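Local coordinates for single-stranded DNA-binding protein WHY3, chloroplastic (Arabidopsis thaliana, PDB 4KOQ) that binds single-stranded DNA in chloroplasts and nucleus, guarding plastid genome stability against illegitimate recombination and repressing transcription of the kinesin gene KP1, at the interface of chains A and B. Sequence-based numbering; all coordinates share one arbitrary frame. Chains: chain A/B, Single-stranded DNA-binding protein WHY3, chloroplastic.

Contact 1: the interface of chains A and B. Residues chain A 156, 161-162, 164-165; chain B 11, 26, 153-154, 157.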
# COMPACT_ATOMS: atom_id res chain seq x y z
N PRO A 156 0.72 -0.13 -9.63
CA PRO A 156 1.17 1.24 -9.99
C PRO A 156 2.44 1.29 -10.81
O PRO A 156 2.58 2.19 -11.66
CB PRO A 156 1.34 1.94 -8.64
CG PRO A 156 1.06 0.95 -7.62
CD PRO A 156 0.50 -0.28 -8.18
N TRP A 161 2.99 4.60 -13.10
CA TRP A 161 2.77 5.68 -12.18
C TRP A 161 3.90 5.81 -11.17
O TRP A 161 4.02 6.82 -10.52
CB TRP A 161 1.42 5.57 -11.48
CG TRP A 161 0.27 5.97 -12.38
CD1 TRP A 161 0.27 6.04 -13.73
CD2 TRP A 161 -1.02 6.40 -11.96
NE1 TRP A 161 -0.97 6.44 -14.19
CE2 TRP A 161 -1.77 6.67 -13.12
CE3 TRP A 161 -1.62 6.54 -10.73
CZ2 TRP A 161 -3.08 7.10 -13.06
CZ3 TRP A 161 -2.93 6.97 -10.67
CH2 TRP A 161 -3.63 7.27 -11.83
N SER A 162 4.75 4.80 -11.05
CA SER A 162 5.86 4.90 -10.10
C SER A 162 6.86 5.83 -10.70
O SER A 162 7.54 6.56 -9.99
CB SER A 162 6.50 3.54 -9.84
OG SER A 162 6.78 2.88 -11.05
N PHE A 164 6.07 8.37 -12.34
CA PHE A 164 5.57 9.70 -11.99
C PHE A 164 5.90 10.00 -10.55
O PHE A 164 6.38 11.08 -10.20
CB PHE A 164 4.03 9.79 -12.21
CG PHE A 164 3.33 10.84 -11.35
CD1 PHE A 164 3.19 12.17 -11.81
CD2 PHE A 164 2.76 10.50 -10.13
CE1 PHE A 164 2.52 13.13 -11.02
CE2 PHE A 164 2.09 11.46 -9.33
CZ PHE A 164 1.98 12.78 -9.79
N ALA A 165 5.63 9.02 -9.69
CA ALA A 165 5.82 9.19 -8.25
C ALA A 165 7.23 9.57 -7.83
O ALA A 165 7.45 10.53 -7.08
CB ALA A 165 5.45 7.91 -7.55
N VAL B 11 2.08 8.87 -18.81
CA VAL B 11 1.70 7.54 -18.30
C VAL B 11 0.20 7.48 -17.97
O VAL B 11 -0.21 6.87 -16.98
CB VAL B 11 2.55 7.19 -17.04
CG1 VAL B 11 4.04 6.97 -17.45
CG2 VAL B 11 2.44 8.24 -15.98
N PRO B 26 -1.91 11.37 -13.73
CA PRO B 26 -1.59 12.10 -12.51
C PRO B 26 -0.87 13.43 -12.79
O PRO B 26 -0.19 13.59 -13.81
CB PRO B 26 -0.71 11.13 -11.73
CG PRO B 26 -0.30 10.12 -12.68
CD PRO B 26 -1.10 10.16 -13.89
N PHE B 153 -2.25 4.20 -4.08
CA PHE B 153 -0.84 4.43 -4.33
C PHE B 153 -0.50 5.92 -4.46
O PHE B 153 0.49 6.42 -3.91
CB PHE B 153 -0.38 3.69 -5.58
CG PHE B 153 0.92 4.15 -6.11
CD1 PHE B 153 2.11 3.65 -5.58
CD2 PHE B 153 1.00 5.09 -7.12
CE1 PHE B 153 3.32 4.09 -6.05
CE2 PHE B 153 2.23 5.53 -7.59
CZ PHE B 153 3.38 5.03 -7.04
N VAL B 154 -1.30 6.64 -5.23
CA VAL B 154 -0.91 7.97 -5.65
C VAL B 154 -1.20 9.03 -4.60
O VAL B 154 -0.56 10.07 -4.58
CB VAL B 154 -1.52 8.32 -7.03
CG1 VAL B 154 -2.93 8.80 -6.89
CG2 VAL B 154 -0.64 9.32 -7.73
N HIS B 157 1.69 10.69 -2.72
CA HIS B 157 2.46 11.54 -3.61
C HIS B 157 1.78 12.83 -3.89
O HIS B 157 2.44 13.87 -3.94
CB HIS B 157 2.71 10.78 -4.93
CG HIS B 157 3.46 9.51 -4.72
ND1 HIS B 157 4.84 9.46 -4.76
CD2 HIS B 157 3.04 8.26 -4.43
CE1 HIS B 157 5.23 8.22 -4.50
NE2 HIS B 157 4.16 7.48 -4.28
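A:Trp161 turns its indole anti to its own carbonyl carbon (chi1 -76°) and A:Phe164 throws its ring anti to the backbone N (chi1 155°), and between the two rings B:Pro26 is inserted. Its CG lies over the indole, 3.9 Å from the centroid of the five-membered ring. Its CB sits over the centre of the A:Phe164 ring, 3.6 Å from that centroid. Proline suits this slot because its compact ring offers C-H groups to two aromatic faces at once. The indole N-H points at a backbone carbonyl: NE1 of A:Trp161 donates to O of B:Val11 at 2.9 Å, close to the ring plane but bent, with 136° at the hydrogen. This bond gives the indole's polar edge a partner and helps fix its rotation. On the proline's side of the indole, B:Val154 sits by the CE3/CZ3 rim and sends CG2 to within 3.8 Å of CE2 of A:Phe164. On helix 141-158 of chain B, the B:Phe153 ring takes CB of A:Pro156 over the centre of one face, 3.5 Å from the centroid. The rim of the same ring meets a small residue, with CZ 3.6 Å from CB of A:Ala165; that methyl also faces the B:His157 imidazole, though modelled too tightly to interpret. Short helix 161-165 of chain A is packed against strand 20-27 and helix 141-158 of chain B, joining subunits of the homotetramer of this Whirly domain, one part of a longer protein.

Contact 2: the interface of chains A and B. Residues chain A 31, 39-41, 159-160, 163-164; chain B 9-11.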
# COMPACT_ATOMS: atom_id res chain seq x y z
N PHE A 31 8.31 1.91 -22.99
CA PHE A 31 8.25 3.33 -23.25
C PHE A 31 8.88 3.61 -24.61
O PHE A 31 9.65 2.80 -25.13
CB PHE A 31 9.04 4.08 -22.18
CG PHE A 31 8.38 4.09 -20.85
CD1 PHE A 31 7.45 5.06 -20.56
CD2 PHE A 31 8.67 3.13 -19.91
CE1 PHE A 31 6.84 5.08 -19.35
CE2 PHE A 31 8.05 3.16 -18.68
CZ PHE A 31 7.13 4.13 -18.41
N PHE A 39 9.30 10.69 -22.33
CA PHE A 39 9.01 9.32 -22.70
C PHE A 39 7.52 9.05 -22.58
O PHE A 39 6.83 9.63 -21.74
CB PHE A 39 9.79 8.37 -21.81
CG PHE A 39 11.25 8.49 -21.97
CD1 PHE A 39 11.91 7.85 -23.00
CD2 PHE A 39 11.99 9.26 -21.09
CE1 PHE A 39 13.28 7.96 -23.15
CE2 PHE A 39 13.36 9.38 -21.23
CZ PHE A 39 14.00 8.73 -22.26
N LYS A 40 7.01 8.19 -23.44
CA LYS A 40 5.60 7.88 -23.44
C LYS A 40 5.43 6.39 -23.25
O LYS A 40 6.10 5.60 -23.91
CB LYS A 40 4.97 8.27 -24.76
CG LYS A 40 3.50 7.95 -24.85
CD LYS A 40 3.01 8.08 -26.29
CE LYS A 40 1.51 8.32 -26.36
NZ LYS A 40 1.14 9.68 -25.87
N LEU A 41 4.51 6.01 -22.36
CA LEU A 41 4.25 4.61 -22.09
C LEU A 41 3.51 4.06 -23.27
O LEU A 41 2.46 4.57 -23.60
CB LEU A 41 3.41 4.44 -20.80
CG LEU A 41 3.08 2.96 -20.50
CD1 LEU A 41 3.09 2.72 -19.00
CD2 LEU A 41 1.75 2.62 -21.05
N ILE A 159 1.55 0.26 -14.59
CA ILE A 159 0.89 1.32 -15.36
C ILE A 159 1.77 2.58 -15.49
O ILE A 159 1.33 3.58 -16.05
CB ILE A 159 -0.47 1.68 -14.80
CG1 ILE A 159 -0.36 2.31 -13.42
CG2 ILE A 159 -1.36 0.43 -14.73
CD1 ILE A 159 -1.70 2.87 -12.87
N GLY A 160 2.98 2.52 -14.98
CA GLY A 160 3.94 3.60 -15.10
C GLY A 160 3.84 4.73 -14.12
O GLY A 160 4.55 5.72 -14.27
N ALA A 163 6.98 5.75 -12.01
CA ALA A 163 7.81 6.67 -12.77
C ALA A 163 7.39 8.12 -12.45
O ALA A 163 8.24 8.99 -12.26
CB ALA A 163 7.67 6.36 -14.24
N PHE A 164 6.07 8.37 -12.34
CA PHE A 164 5.57 9.70 -11.99
C PHE A 164 5.90 10.00 -10.55
O PHE A 164 6.38 11.08 -10.20
CB PHE A 164 4.03 9.79 -12.21
CG PHE A 164 3.33 10.84 -11.35
CD1 PHE A 164 3.19 12.17 -11.81
CD2 PHE A 164 2.76 10.50 -10.13
CE1 PHE A 164 2.52 13.13 -11.02
CE2 PHE A 164 2.09 11.46 -9.33
CZ PHE A 164 1.98 12.78 -9.79
N PHE B 9 7.33 12.12 -18.26
CA PHE B 9 6.73 10.80 -18.52
C PHE B 9 5.21 10.91 -18.73
O PHE B 9 4.49 11.40 -17.86
CB PHE B 9 7.04 9.84 -17.36
CG PHE B 9 8.36 9.12 -17.48
CD1 PHE B 9 8.48 7.97 -18.25
CD2 PHE B 9 9.49 9.58 -16.82
CE1 PHE B 9 9.70 7.30 -18.37
CE2 PHE B 9 10.71 8.92 -16.94
CZ PHE B 9 10.81 7.78 -17.71
N TYR B 10 4.75 10.47 -19.89
CA TYR B 10 3.33 10.40 -20.18
C TYR B 10 2.86 8.99 -19.87
O TYR B 10 3.20 8.04 -20.59
CB TYR B 10 3.07 10.66 -21.65
CG TYR B 10 3.27 12.11 -22.05
CD1 TYR B 10 2.30 13.06 -21.76
CD2 TYR B 10 4.41 12.51 -22.72
CE1 TYR B 10 2.46 14.37 -22.12
CE2 TYR B 10 4.58 13.84 -23.09
CZ TYR B 10 3.59 14.76 -22.78
OH TYR B 10 3.73 16.09 -23.15
N VAL B 11 2.08 8.87 -18.81
CA VAL B 11 1.70 7.54 -18.30
C VAL B 11 0.20 7.48 -17.97
O VAL B 11 -0.21 6.87 -16.98
CB VAL B 11 2.55 7.19 -17.04
CG1 VAL B 11 4.04 6.97 -17.45
CG2 VAL B 11 2.44 8.24 -15.98
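Strand 9-10 of chain B runs parallel to strand 39-43 of chain A, while strand 30-33, the loop at A:Ile159 and A:Gly160, and helix 161-165 of chain A approach the same N-terminal segment. The pairing is made by the backbone. B:Tyr10 N donates to A:Phe39 O at 2.9 Å, and A:Leu41 N returns a bond to B:Tyr10 O at 3.0 Å; both are nearly straight. B:Tyr10 is therefore gripped through both its N-H and its carbonyl, which extends the sheet of chain A with a strand from its neighbour.

B:Phe9 fills the hydrophobic side of this junction. With CG anti to its carbonyl carbon (chi1 -86°), its ring turns its CD1-CE1 edge toward both A:Phe31 and CB of A:Phe39. B:Phe9 points this edge at the face of A:Phe31, toward the rim, their planes 78° apart and their centroids separated by 5.1 Å; CD1 of B:Phe9 comes to 3.5 Å from CE1 of A:Phe31. Phenylalanine suits both places, since a flat, rigid ring has an edge and faces to share out: B:Phe9 gives its edge to A:Phe31 and a face toward A:Ala163, while A:Phe31 gives its face to B:Phe9 and its edge to B:Val11. An alanine in place of A:Phe31 would probably leave the B:Phe9 ring without its edge-to-face partner, open a gap beside it and set it freer to turn. The side chains of A:Phe39 and B:Phe9 lie alongside each other, pointing the same way, and CB of A:Phe39 is 3.6 Å from CE1 of B:Phe9. The methyl of A:Ala163 comes toward its face near the rim of the B:Phe9 ring, a side chain small enough to let the helix come near.

B:Val11 continues the strand's path toward the loop, its branched side chain serving as apolar filler. Its CG1 methyl meets the edge of the A:Phe31 ring in plane, 3.9 Å from CE1 of A:Phe31, and lies 3.5 Å from the carbonyl O of A:Gly160.

Contact 1 and contact 2 are neighbouring patches of the same A-B interface, the centres of their C-alpha atoms about 9 Å apart. They share A:Phe164 and B:Val11, and helix 161-165 of chain A contributes to both. The two differ in character: contact 1 is mainly side-chain packing against a strand and a helix of chain B, whereas contact 2 adds backbone strand pairing to its aromatic packing. Chain B's N-terminal strand and the short helix 161-165 of chain A are thereby held by the partner, as suits assembly of the homotetramer. The whole interface is not an exact two-fold, so the chains contribute differently to it.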